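Local coordinates for protein endoglucanase (Uncultured bacterium, PDB 3X17) that probably hydrolyses internal beta-1,4-glucosidic bonds of cellulose, as a family 9 endoglucanase with an N-terminal Ig-like domain, at residues Asp158-Tyr162 and Arg238-Tyr244; Lys182-Thr186 and Ser328-Asp332; Thr272-Lys277 and Asp333-Ala337; Ala276-Ala281 and Asp339-Ala343; Leu301-Glu305 and Leu347-Arg353. All blocks are in the same frame, centred on the assembly; numbering follows the deposited sequence.

Contact 1: residues Asp158-Tyr162 and Arg238-Tyr244; sequences DDPFY and RPDGAVY
The Phe161 ring receives Pro239 CD over one face, a CH-pi contact 3.8 Å from CD to the ring centroid, while the CG and CD methylenes of Arg238 lean obliquely against CD2. Proline suits this place, its rigid ring offering polarised C-H groups to the aromatic cloud. Tyr162 has Phe161 CB over one face, and at its edge lies Tyr244 OH, 3.2 Å from Tyr162 CD2. At the edge of the Tyr244 ring sits Asp159 OD2, which accepts a 2.8 Å hydrogen bond from Tyr244 OH on its syn side, the carboxylate and ring 18° from coplanar. The other oxygen, Asp159 OD1, serves its own loop, accepting from Phe161 N at 2.7 Å, an Asx turn, and from Tyr162 N at 3.0 Å, which extends it to an Asx motif. Bends at chi2 and chi3 fold the Arg238 chain so that its methylenes lie by Phe161 and its guanidinium, with Pro160 CD over one face, joins both aspartates in a salt-bridge network: NH2 stands a long 3.6 Å from Asp159 OD2, whereas NH1 meets the syn lone pair of Asp240 OD2 at 2.9 Å. Arg238 NE is buried without a partner. Arg238 to Gly241 form a type I turn. The turn leads into strand 243-249 and is backed by Ile270 of strand 265-271 and Phe310 of helix 294-312, while Thr275 of helix 272-288 bonds to Val243 N.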
# COMPACT_ATOMS: atom_id res chain seq x y z
N ASP A 158 -20.34 7.49 -25.99
CA ASP A 158 -20.23 8.81 -26.63
C ASP A 158 -19.97 9.88 -25.58
O ASP A 158 -20.58 9.89 -24.52
CB ASP A 158 -21.52 9.20 -27.36
CG ASP A 158 -21.81 8.33 -28.59
OD1 ASP A 158 -20.95 7.53 -29.03
OD2 ASP A 158 -22.96 8.41 -29.06
N ASP A 159 -19.12 10.83 -25.92
CA ASP A 159 -19.02 12.01 -25.10
C ASP A 159 -18.74 13.13 -26.08
O ASP A 159 -18.66 12.89 -27.27
CB ASP A 159 -17.96 11.86 -23.98
CG ASP A 159 -16.51 11.72 -24.51
OD1 ASP A 159 -16.13 12.41 -25.48
OD2 ASP A 159 -15.73 10.96 -23.88
N PRO A 160 -18.60 14.34 -25.57
CA PRO A 160 -18.40 15.50 -26.41
C PRO A 160 -17.20 15.41 -27.36
O PRO A 160 -17.12 16.19 -28.32
CB PRO A 160 -18.15 16.60 -25.39
CG PRO A 160 -18.98 16.18 -24.23
CD PRO A 160 -18.73 14.70 -24.16
N PHE A 161 -16.19 14.60 -27.04
CA PHE A 161 -14.97 14.62 -27.84
C PHE A 161 -14.95 13.45 -28.82
O PHE A 161 -14.44 13.58 -29.92
CB PHE A 161 -13.71 14.64 -26.96
CG PHE A 161 -13.55 15.91 -26.20
CD1 PHE A 161 -12.88 16.98 -26.78
CD2 PHE A 161 -14.29 16.13 -25.04
CE1 PHE A 161 -12.83 18.21 -26.15
CE2 PHE A 161 -14.24 17.36 -24.39
CZ PHE A 161 -13.47 18.39 -24.92
N TYR A 162 -15.48 12.31 -28.38
CA TYR A 162 -15.29 11.05 -29.07
C TYR A 162 -16.61 10.28 -29.13
O TYR A 162 -17.31 10.14 -28.10
CB TYR A 162 -14.28 10.19 -28.32
CG TYR A 162 -12.96 10.86 -28.04
CD1 TYR A 162 -12.08 11.19 -29.09
CD2 TYR A 162 -12.52 11.04 -26.73
CE1 TYR A 162 -10.85 11.79 -28.82
CE2 TYR A 162 -11.30 11.63 -26.45
CZ TYR A 162 -10.48 12.04 -27.49
OH TYR A 162 -9.25 12.59 -27.17
N ARG A 238 -9.26 13.94 -20.89
CA ARG A 238 -10.00 14.44 -22.02
C ARG A 238 -9.69 15.94 -22.09
O ARG A 238 -9.37 16.54 -21.06
CB ARG A 238 -11.46 14.20 -21.66
CG ARG A 238 -12.44 14.27 -22.75
CD ARG A 238 -13.69 14.86 -22.14
NE ARG A 238 -14.61 13.82 -21.79
CZ ARG A 238 -15.78 14.03 -21.19
NH1 ARG A 238 -16.08 15.22 -20.66
NH2 ARG A 238 -16.61 13.02 -21.07
N PRO A 239 -9.76 16.55 -23.29
CA PRO A 239 -9.21 17.90 -23.37
C PRO A 239 -9.92 18.92 -22.49
O PRO A 239 -9.36 19.97 -22.20
CB PRO A 239 -9.41 18.26 -24.86
CG PRO A 239 -9.34 16.94 -25.56
CD PRO A 239 -10.07 16.00 -24.63
N ASP A 240 -11.14 18.62 -22.05
CA ASP A 240 -11.79 19.56 -21.14
C ASP A 240 -11.26 19.39 -19.71
O ASP A 240 -11.55 20.21 -18.84
CB ASP A 240 -13.33 19.49 -21.24
CG ASP A 240 -13.89 18.13 -20.83
OD1 ASP A 240 -13.11 17.17 -20.66
OD2 ASP A 240 -15.13 18.00 -20.78
N GLY A 241 -10.41 18.37 -19.49
CA GLY A 241 -9.79 18.16 -18.17
C GLY A 241 -10.38 17.02 -17.39
O GLY A 241 -9.77 16.53 -16.44
N ALA A 242 -11.51 16.49 -17.86
CA ALA A 242 -12.10 15.32 -17.21
C ALA A 242 -11.25 14.06 -17.43
O ALA A 242 -10.54 13.96 -18.41
CB ALA A 242 -13.55 15.10 -17.70
N VAL A 243 -11.32 13.10 -16.51
CA VAL A 243 -10.45 11.93 -16.55
C VAL A 243 -11.28 10.64 -16.56
O VAL A 243 -12.22 10.50 -15.77
CB VAL A 243 -9.44 11.90 -15.36
CG1 VAL A 243 -8.56 10.63 -15.40
CG2 VAL A 243 -8.55 13.13 -15.42
N TYR A 244 -11.04 9.79 -17.56
CA TYR A 244 -11.75 8.51 -17.69
C TYR A 244 -11.46 7.62 -16.51
O TYR A 244 -10.41 7.74 -15.86
CB TYR A 244 -11.39 7.79 -19.01
CG TYR A 244 -11.81 8.56 -20.25
CD1 TYR A 244 -13.16 8.74 -20.55
CD2 TYR A 244 -10.87 9.17 -21.07
CE1 TYR A 244 -13.56 9.47 -21.66
CE2 TYR A 244 -11.25 9.91 -22.19
CZ TYR A 244 -12.60 10.07 -22.47
OH TYR A 244 -13.00 10.82 -23.56

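Contact 2: residues Lys182-Thr186 and Ser328-Asp332; sequences KYVTT and SGPYD
Tyr183 OH is gripped by two groups: Gly329 N donates to it across the contact at 3.1 Å, with an N-H...O angle of 160°, and Asp179 OD2 is its stronger partner. Asp179 and Asp176 belong to the Asp-Ala-Gly-Asp sequence characteristic of family 9 glycosidases, whose catalytic domain is an (alpha/alpha)6 barrel; the contact thus ties the loop 328-332 to the start of helix 184-200 beside that sequence. Further back along the side chain, the two tyrosines form a T-shaped pair. The edge of Tyr331 points at the face of Tyr183, with centroids 4.9 Å apart and planes at 85°, and CE2 lies over the ring near CG. A phenylalanine in place of Tyr183 would keep this stack but would probably leave Gly329 N without its acceptor and deprive Asp179 of this hydroxyl. Threonines suit the helix side because each pairs an apolar side with a hydroxyl for an aspartate: Thr185 CB packs on Tyr331 CB at 3.9 Å and its OG1 bonds to Asp274 OD1. With Thr186 CG2 anti to the carbonyl carbon, this methyl lies over the Tyr331 face, 3.7 Å from the centroid, while Thr186 OG1 and Tyr331 OH take separate oxygens of Asp176.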
# COMPACT_ATOMS: atom_id res chain seq x y z
N LYS A 182 -6.62 -1.38 -15.83
CA LYS A 182 -5.89 -0.20 -15.38
C LYS A 182 -6.93 0.81 -14.92
O LYS A 182 -7.95 0.99 -15.56
CB LYS A 182 -5.06 0.37 -16.52
CG LYS A 182 -4.14 -0.69 -17.20
CD LYS A 182 -3.18 -0.06 -18.20
CE LYS A 182 -3.90 0.64 -19.34
NZ LYS A 182 -2.96 0.89 -20.51
N TYR A 183 -6.76 1.33 -13.72
CA TYR A 183 -7.89 2.00 -13.08
C TYR A 183 -7.38 3.31 -12.53
O TYR A 183 -6.41 3.32 -11.79
CB TYR A 183 -8.39 1.17 -11.92
CG TYR A 183 -8.84 -0.22 -12.27
CD1 TYR A 183 -7.92 -1.26 -12.26
CD2 TYR A 183 -10.20 -0.51 -12.41
CE1 TYR A 183 -8.33 -2.55 -12.44
CE2 TYR A 183 -10.62 -1.82 -12.57
CZ TYR A 183 -9.69 -2.83 -12.63
OH TYR A 183 -10.09 -4.13 -12.83
N VAL A 184 -8.01 4.41 -12.91
CA VAL A 184 -7.51 5.70 -12.49
C VAL A 184 -7.59 5.90 -10.95
O VAL A 184 -6.77 6.62 -10.36
CB VAL A 184 -8.25 6.85 -13.18
CG1 VAL A 184 -8.00 8.16 -12.41
CG2 VAL A 184 -7.73 7.00 -14.61
N THR A 185 -8.52 5.20 -10.32
CA THR A 185 -8.90 5.50 -8.95
C THR A 185 -7.80 5.00 -8.00
O THR A 185 -7.41 5.69 -7.07
CB THR A 185 -10.30 4.87 -8.61
OG1 THR A 185 -11.27 5.30 -9.59
CG2 THR A 185 -10.77 5.29 -7.21
N THR A 186 -7.20 3.87 -8.34
CA THR A 186 -6.08 3.33 -7.58
C THR A 186 -4.75 3.88 -8.06
O THR A 186 -3.83 4.07 -7.26
CB THR A 186 -6.03 1.77 -7.66
OG1 THR A 186 -6.28 1.38 -9.02
CG2 THR A 186 -7.09 1.12 -6.73
N SER A 328 -13.82 -6.22 -15.07
CA SER A 328 -12.96 -5.38 -14.24
C SER A 328 -13.76 -4.98 -13.00
O SER A 328 -15.00 -5.12 -12.97
CB SER A 328 -12.48 -4.13 -15.01
OG SER A 328 -13.54 -3.27 -15.35
N GLY A 329 -13.05 -4.55 -11.96
CA GLY A 329 -13.71 -4.16 -10.71
C GLY A 329 -14.28 -2.76 -10.82
O GLY A 329 -13.87 -1.99 -11.69
N PRO A 330 -15.23 -2.41 -9.93
CA PRO A 330 -15.94 -1.12 -10.05
C PRO A 330 -15.17 0.13 -9.58
O PRO A 330 -15.34 1.21 -10.15
CB PRO A 330 -17.20 -1.33 -9.18
CG PRO A 330 -16.80 -2.41 -8.21
CD PRO A 330 -15.86 -3.31 -8.95
N TYR A 331 -14.40 -0.00 -8.50
CA TYR A 331 -13.89 1.16 -7.76
C TYR A 331 -14.93 2.27 -7.74
O TYR A 331 -14.67 3.41 -8.16
CB TYR A 331 -12.54 1.68 -8.34
CG TYR A 331 -11.40 0.73 -8.07
CD1 TYR A 331 -11.08 0.33 -6.77
CD2 TYR A 331 -10.71 0.11 -9.12
CE1 TYR A 331 -10.09 -0.62 -6.52
CE2 TYR A 331 -9.68 -0.83 -8.88
CZ TYR A 331 -9.38 -1.19 -7.58
OH TYR A 331 -8.38 -2.12 -7.31
N ASP A 332 -16.11 1.94 -7.23
CA ASP A 332 -17.24 2.84 -7.32
C ASP A 332 -17.23 3.80 -6.11
O ASP A 332 -17.98 3.61 -5.12
CB ASP A 332 -18.55 2.04 -7.41
CG ASP A 332 -18.67 0.99 -6.33
OD1 ASP A 332 -17.63 0.48 -5.84
OD2 ASP A 332 -19.81 0.70 -5.93

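Contact 3: residues Thr272-Lys277 and Asp333-Ala337; sequences TQDTAK and DRDDA. With CA (calcium ion), chain E.
Thr272 OG1 donates a 2.7 Å hydrogen bond to Asp336 OD2, the only one that crosses between helix 272-277 and loop 333-337. It uses the anti lone pair, the side away from the other carboxylate oxygen. The same OD2 forms a salt bridge with Arg340 NE, so a single oxygen serves a short hydroxyl and a charged group, a double role that suits a charged carboxylate. Within the helix, Lys277 NZ donates to Gln273 OE1 at 2.7 Å, coming in 44° above the amide's carbonyl plane. Within the loop, Asp335 OD1 accepts from Ala337 N at 3.0 Å and thereby caps the beginning of helix 337-351.

Metal bonds form the second group. Asp333 binds the calcium ion through both oxygens, OD1 at 2.6 Å and OD2 at 2.5 Å, and Asp335 adds its backbone O. A water, Asp338, Asp339 and Val377 O complete the shell. This is a calcium site built where a loop enters a helix of the (alpha/alpha)6 barrel, hard carboxylate and carbonyl oxygens suiting a hard cation. Lys277 NZ also comes within 2.7 Å of Asp333 OD2, although its stronger partner is Asp339; the ammonium probably helps to offset the acidic cluster.

Packing supplies the third group. Gln273 bends at chi2 (97°), which brings its amide obliquely against Asp333, NE2 being 3.6 Å from Asp333 CB. Nearer the backbone, Gln273 CB and Asp336 CB meet at 4.0 Å.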
# COMPACT_ATOMS: atom_id res chain seq x y z
N THR A 272 -15.89 12.48 -11.73
CA THR A 272 -15.30 13.64 -11.04
C THR A 272 -14.31 13.25 -9.94
O THR A 272 -13.32 13.94 -9.79
CB THR A 272 -16.38 14.59 -10.47
OG1 THR A 272 -17.34 13.83 -9.74
CG2 THR A 272 -17.08 15.31 -11.61
N GLN A 273 -14.56 12.17 -9.19
CA GLN A 273 -13.55 11.69 -8.23
C GLN A 273 -12.21 11.35 -8.89
O GLN A 273 -11.15 11.67 -8.36
CB GLN A 273 -14.05 10.53 -7.34
CG GLN A 273 -14.47 9.26 -8.07
CD GLN A 273 -13.38 8.19 -8.10
OE1 GLN A 273 -12.23 8.43 -7.69
NE2 GLN A 273 -13.72 7.01 -8.63
N ASP A 274 -12.26 10.68 -10.04
CA ASP A 274 -11.05 10.37 -10.78
C ASP A 274 -10.39 11.66 -11.25
O ASP A 274 -9.16 11.77 -11.25
CB ASP A 274 -11.32 9.43 -11.96
CG ASP A 274 -11.63 8.00 -11.53
OD1 ASP A 274 -10.82 7.42 -10.77
OD2 ASP A 274 -12.67 7.44 -11.98
N THR A 275 -11.20 12.60 -11.73
CA THR A 275 -10.67 13.84 -12.24
C THR A 275 -9.91 14.60 -11.12
O THR A 275 -8.76 15.06 -11.30
CB THR A 275 -11.82 14.70 -12.84
OG1 THR A 275 -12.45 13.98 -13.92
CG2 THR A 275 -11.31 16.02 -13.35
N ALA A 276 -10.49 14.60 -9.93
CA ALA A 276 -9.91 15.29 -8.76
C ALA A 276 -8.68 14.53 -8.21
O ALA A 276 -7.64 15.13 -7.94
CB ALA A 276 -10.99 15.46 -7.66
N LYS A 277 -8.78 13.21 -8.08
CA LYS A 277 -7.61 12.41 -7.71
C LYS A 277 -6.43 12.64 -8.66
O LYS A 277 -5.30 12.85 -8.21
CB LYS A 277 -7.91 10.92 -7.68
CG LYS A 277 -8.66 10.43 -6.45
CD LYS A 277 -9.10 8.98 -6.67
CE LYS A 277 -9.60 8.30 -5.40
NZ LYS A 277 -11.06 8.58 -5.22
N ASP A 333 -16.29 4.74 -6.15
CA ASP A 333 -16.13 5.73 -5.08
C ASP A 333 -17.27 6.75 -5.22
O ASP A 333 -17.36 7.45 -6.22
CB ASP A 333 -14.77 6.42 -5.22
CG ASP A 333 -14.63 7.66 -4.32
OD1 ASP A 333 -15.49 7.93 -3.45
OD2 ASP A 333 -13.64 8.39 -4.52
N ARG A 334 -18.22 6.70 -4.30
CA ARG A 334 -19.51 7.38 -4.51
C ARG A 334 -19.61 8.78 -3.88
O ARG A 334 -20.70 9.36 -3.81
CB ARG A 334 -20.68 6.44 -4.13
CG ARG A 334 -20.54 5.10 -4.88
CD ARG A 334 -21.78 4.23 -4.95
NE ARG A 334 -22.43 4.36 -6.25
CZ ARG A 334 -22.55 3.40 -7.16
NH1 ARG A 334 -22.06 2.19 -6.95
NH2 ARG A 334 -23.15 3.68 -8.31
N ASP A 335 -18.46 9.38 -3.58
CA ASP A 335 -18.41 10.77 -3.09
C ASP A 335 -17.09 11.44 -3.49
O ASP A 335 -16.01 10.93 -3.17
CB ASP A 335 -18.59 10.78 -1.56
CG ASP A 335 -18.62 12.19 -0.97
OD1 ASP A 335 -18.50 13.18 -1.70
OD2 ASP A 335 -18.72 12.30 0.28
N ASP A 336 -17.18 12.59 -4.15
CA ASP A 336 -15.99 13.25 -4.67
C ASP A 336 -15.47 14.41 -3.81
O ASP A 336 -14.52 15.11 -4.21
CB ASP A 336 -16.21 13.69 -6.12
CG ASP A 336 -17.14 14.90 -6.26
OD1 ASP A 336 -17.50 15.51 -5.23
OD2 ASP A 336 -17.45 15.29 -7.42
N ALA A 337 -16.11 14.67 -2.68
CA ALA A 337 -15.75 15.87 -1.88
C ALA A 337 -14.38 15.72 -1.21
O ALA A 337 -13.60 16.68 -1.16
CB ALA A 337 -16.86 16.18 -0.79
CA CA E . -14.09 9.90 -2.60
O HOH W 1 -15.29 9.51 -0.46

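Contact 4: residues Ala276-Ala281 and Asp339-Ala343; sequences AKAAAA and DRFWA. With CA (calcium ion), chain E.
Ala343 CB is the bump that settles into helix 276-281, in a hollow lined by the methyls of Ala276, Ala279 and Ala280 and floored by Ala276 O, 3.3 Å from it. The methyl of Ala279 approaches it most closely of the three, at 3.9 Å. In return, Ala276 CB rests on the turn of the other helix, 3.6 Å from Asp339 O and 3.8 Å from Asp339 CB. Alanine suits these places because its small methyl permits so close an approach: the axes of the two short segments come within 7.9 Å and run nearly parallel, at 23°. Trp342, its CG anti to the backbone N (chi1 173°), turns its indole back across the interface, so that Ala280 CB lies over one face, though the modelled separation is too short to be trusted. Lys277 CG lies at the edge of the same indole, 3.9 Å from CZ3. These like-directed helices are joined through helix 294-312, as expected in an (alpha/alpha)6 barrel. Beyond the Trp342 edge the Lys277 chain runs extended and bends only at its end, where NZ makes a 2.6 Å salt bridge with Asp339 OD1, approaching from above the carboxylate plane. Asp339 OD2 binds the calcium ion completed by Asp333, Asp335, Asp338 and Val377. One buried carboxylate is therefore shared between two cations, which probably helps keep it ionised and couples the calcium site to this helix pair.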
# COMPACT_ATOMS: atom_id res chain seq x y z
N ALA A 276 -10.49 14.60 -9.93
CA ALA A 276 -9.91 15.29 -8.76
C ALA A 276 -8.68 14.53 -8.21
O ALA A 276 -7.64 15.13 -7.94
CB ALA A 276 -10.99 15.46 -7.66
N LYS A 277 -8.78 13.21 -8.08
CA LYS A 277 -7.61 12.41 -7.71
C LYS A 277 -6.43 12.64 -8.66
O LYS A 277 -5.30 12.85 -8.21
CB LYS A 277 -7.91 10.92 -7.68
CG LYS A 277 -8.66 10.43 -6.45
CD LYS A 277 -9.10 8.98 -6.67
CE LYS A 277 -9.60 8.30 -5.40
NZ LYS A 277 -11.06 8.58 -5.22
N ALA A 278 -6.69 12.72 -9.96
CA ALA A 278 -5.58 12.88 -10.89
C ALA A 278 -5.04 14.29 -10.75
O ALA A 278 -3.84 14.49 -10.78
CB ALA A 278 -6.04 12.60 -12.32
N ALA A 279 -5.93 15.26 -10.58
CA ALA A 279 -5.49 16.62 -10.28
C ALA A 279 -4.55 16.64 -9.09
O ALA A 279 -3.51 17.27 -9.15
CB ALA A 279 -6.71 17.59 -10.03
N ALA A 280 -4.93 15.97 -8.02
CA ALA A 280 -4.13 16.01 -6.79
C ALA A 280 -2.75 15.39 -7.03
O ALA A 280 -1.71 15.98 -6.71
CB ALA A 280 -4.87 15.30 -5.63
N ALA A 281 -2.72 14.24 -7.68
CA ALA A 281 -1.46 13.53 -7.86
C ALA A 281 -0.53 14.31 -8.77
O ALA A 281 0.65 14.46 -8.46
CB ALA A 281 -1.70 12.13 -8.40
N ASP A 339 -11.98 13.82 -2.39
CA ASP A 339 -11.08 13.96 -3.55
C ASP A 339 -10.89 15.41 -4.01
O ASP A 339 -9.76 15.83 -4.28
CB ASP A 339 -11.57 13.07 -4.70
CG ASP A 339 -11.95 11.68 -4.22
OD1 ASP A 339 -11.05 10.86 -4.06
OD2 ASP A 339 -13.15 11.39 -4.00
N ARG A 340 -11.98 16.19 -4.09
CA ARG A 340 -11.83 17.62 -4.43
C ARG A 340 -11.04 18.40 -3.38
O ARG A 340 -10.19 19.23 -3.72
CB ARG A 340 -13.18 18.32 -4.66
CG ARG A 340 -13.99 17.77 -5.80
CD ARG A 340 -15.37 18.48 -5.87
NE ARG A 340 -16.25 17.88 -6.87
CZ ARG A 340 -16.72 18.52 -7.94
NH1 ARG A 340 -16.40 19.78 -8.18
NH2 ARG A 340 -17.52 17.87 -8.78
N PHE A 341 -11.33 18.16 -2.10
CA PHE A 341 -10.52 18.77 -1.03
C PHE A 341 -9.03 18.52 -1.30
O PHE A 341 -8.21 19.46 -1.34
CB PHE A 341 -10.93 18.15 0.32
CG PHE A 341 -10.01 18.50 1.47
CD1 PHE A 341 -10.14 19.70 2.15
CD2 PHE A 341 -9.01 17.61 1.87
CE1 PHE A 341 -9.33 20.01 3.23
CE2 PHE A 341 -8.21 17.90 2.97
CZ PHE A 341 -8.34 19.13 3.61
N TRP A 342 -8.68 17.25 -1.53
CA TRP A 342 -7.27 16.87 -1.70
C TRP A 342 -6.66 17.58 -2.90
O TRP A 342 -5.56 18.12 -2.83
CB TRP A 342 -7.15 15.36 -1.83
CG TRP A 342 -5.77 14.88 -2.18
CD1 TRP A 342 -4.59 15.33 -1.67
CD2 TRP A 342 -5.46 13.72 -2.95
NE1 TRP A 342 -3.55 14.58 -2.16
CE2 TRP A 342 -4.06 13.57 -2.94
CE3 TRP A 342 -6.23 12.83 -3.72
CZ2 TRP A 342 -3.39 12.62 -3.73
CZ3 TRP A 342 -5.57 11.90 -4.53
CH2 TRP A 342 -4.17 11.78 -4.50
N ALA A 343 -7.39 17.61 -4.01
CA ALA A 343 -6.93 18.31 -5.19
C ALA A 343 -6.75 19.81 -4.92
O ALA A 343 -5.72 20.39 -5.28
CB ALA A 343 -7.89 18.07 -6.38
CA CA E . -14.09 9.90 -2.60
O HOH W 1 -15.29 9.51 -0.46

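Contact 5: residues Leu301-Glu305 and Leu347-Arg353; sequences LAAAE and LWVVTGR
Leu347 CD2 lies at the apolar centre, against Ala304 CB at 3.8 Å and the CG methylene of Glu305, while Leu301 CD1 closes in from one turn earlier. That methyl of Leu301, carried forward because CG stands anti to the backbone N (chi1 169°), also meets Val350 CG1 at 4.1 Å and Thr351 CG2 at 3.8 Å. Branched side chains suit this work, as the axes of the short helices are 11.6 Å apart and run at 136° to one another, too far for alanines alone to bridge. Thr351 stands between the oily centre and the polar rim. Its CG2 faces Leu301; its OG1 turns the other way, donating to Leu347 O at 2.9 Å, and accepting from Arg353 N at 3.1 Å in an ST turn. Replacing Thr351 by an alanine would probably open a small gap beside Leu301 CD1 and leave Arg353 N without its hydroxyl, so that the turn could move. Outermost comes the ion pair. Arg353 spreads its guanidinium over Thr351 CB and presents its edge to Glu305, NH2 meeting OE2 at 3.0 Å nearly in the guanidinium plane and with an N-H...O angle of 161°; the bond from NH1 to the same oxygen is weak. Glutamate has the reach for this, its chain extended beyond CG. Gly352, with positive phi, ends helix 337-351, and Arg353 is the N-cap residue of helix 354-366, on which Tyr356 also touches Glu305 and Leu347. A glycine of positive phi that ends one helix just before the N-cap of the next makes a compact helix-to-helix connection, here within the (alpha/alpha)6 barrel.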
# COMPACT_ATOMS: atom_id res chain seq x y z
N LEU A 301 1.50 20.14 -13.99
CA LEU A 301 0.78 21.26 -13.39
C LEU A 301 -0.32 21.71 -14.32
O LEU A 301 -1.43 21.97 -13.86
CB LEU A 301 1.71 22.44 -13.06
CG LEU A 301 1.04 23.77 -12.67
CD1 LEU A 301 0.20 23.62 -11.41
CD2 LEU A 301 2.07 24.93 -12.54
N ALA A 302 -0.05 21.73 -15.63
CA ALA A 302 -1.06 22.17 -16.60
C ALA A 302 -2.25 21.24 -16.58
O ALA A 302 -3.41 21.68 -16.56
CB ALA A 302 -0.47 22.28 -18.02
N ALA A 303 -1.97 19.94 -16.54
CA ALA A 303 -3.00 18.93 -16.50
C ALA A 303 -3.87 19.10 -15.25
O ALA A 303 -5.10 19.04 -15.32
CB ALA A 303 -2.37 17.55 -16.52
N ALA A 304 -3.23 19.27 -14.10
CA ALA A 304 -3.97 19.43 -12.83
C ALA A 304 -4.89 20.64 -12.90
O ALA A 304 -6.03 20.60 -12.43
CB ALA A 304 -3.01 19.55 -11.60
N GLU A 305 -4.39 21.71 -13.50
CA GLU A 305 -5.13 22.97 -13.61
C GLU A 305 -6.35 22.85 -14.52
O GLU A 305 -7.39 23.46 -14.26
CB GLU A 305 -4.21 24.11 -14.09
CG GLU A 305 -3.20 24.55 -13.04
CD GLU A 305 -2.15 25.56 -13.57
OE1 GLU A 305 -1.78 25.49 -14.76
OE2 GLU A 305 -1.64 26.36 -12.76
N LEU A 347 -3.08 21.72 -5.32
CA LEU A 347 -2.99 22.83 -6.25
C LEU A 347 -2.64 24.14 -5.52
O LEU A 347 -1.84 24.93 -6.03
CB LEU A 347 -4.29 22.98 -7.05
CG LEU A 347 -4.32 22.05 -8.28
CD1 LEU A 347 -5.74 21.79 -8.78
CD2 LEU A 347 -3.45 22.65 -9.38
N TRP A 348 -3.30 24.39 -4.39
CA TRP A 348 -2.97 25.52 -3.53
C TRP A 348 -1.49 25.52 -3.13
O TRP A 348 -0.83 26.57 -3.16
CB TRP A 348 -3.83 25.53 -2.26
CG TRP A 348 -3.47 26.68 -1.35
CD1 TRP A 348 -3.45 28.02 -1.69
CD2 TRP A 348 -2.94 26.60 -0.03
NE1 TRP A 348 -2.99 28.77 -0.64
CE2 TRP A 348 -2.65 27.92 0.39
CE3 TRP A 348 -2.74 25.55 0.87
CZ2 TRP A 348 -2.17 28.22 1.66
CZ3 TRP A 348 -2.24 25.84 2.13
CH2 TRP A 348 -1.96 27.16 2.51
N VAL A 349 -0.97 24.34 -2.78
CA VAL A 349 0.39 24.22 -2.25
C VAL A 349 1.41 24.59 -3.30
O VAL A 349 2.38 25.28 -2.99
CB VAL A 349 0.71 22.79 -1.73
CG1 VAL A 349 2.22 22.62 -1.53
CG2 VAL A 349 -0.02 22.49 -0.43
N VAL A 350 1.22 24.13 -4.54
CA VAL A 350 2.22 24.40 -5.61
C VAL A 350 2.04 25.76 -6.33
O VAL A 350 3.01 26.33 -6.85
CB VAL A 350 2.30 23.23 -6.64
CG1 VAL A 350 0.99 23.08 -7.43
CG2 VAL A 350 3.53 23.35 -7.56
N THR A 351 0.81 26.28 -6.38
CA THR A 351 0.56 27.56 -7.08
C THR A 351 0.42 28.76 -6.14
O THR A 351 0.60 29.88 -6.56
CB THR A 351 -0.69 27.53 -7.99
OG1 THR A 351 -1.88 27.55 -7.18
CG2 THR A 351 -0.69 26.30 -8.94
N GLY A 352 -0.08 28.51 -4.93
CA GLY A 352 -0.29 29.58 -3.98
C GLY A 352 -1.55 30.37 -4.26
O GLY A 352 -1.87 31.27 -3.51
N ARG A 353 -2.31 29.97 -5.27
CA ARG A 353 -3.46 30.75 -5.71
C ARG A 353 -4.70 30.68 -4.81
O ARG A 353 -5.11 29.59 -4.32
CB ARG A 353 -3.84 30.38 -7.13
CG ARG A 353 -3.32 31.36 -8.15
CD ARG A 353 -3.84 30.99 -9.51
NE ARG A 353 -2.72 30.56 -10.30
CZ ARG A 353 -2.56 29.36 -10.83
NH1 ARG A 353 -3.56 28.49 -10.86
NH2 ARG A 353 -1.43 29.09 -11.45

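How the contacts relate
Contacts 2, 3 and 4 are buried, whereas contacts 1 and 5 lie nearer the surface and are only partly covered. Contacts 3 and 4 share helix 272-288, Lys277 and the calcium ion: one faces the loop before helix 337-351, the other the helix itself. Contact 5 uses the far end of that helix, and Ala279 O packs on Ala304 to join it to contact 4. Contacts 1 and 2 reach neighbouring strands of one sheet, and Thr185 links contact 2 to contact 3 through Asp274. The buried contacts differ among themselves: contact 2 joins aromatic rings and hydroxyls, contacts 3 and 4 carboxylates round the calcium ion; the partly exposed contacts 1 and 5 have peripheral salt bridges.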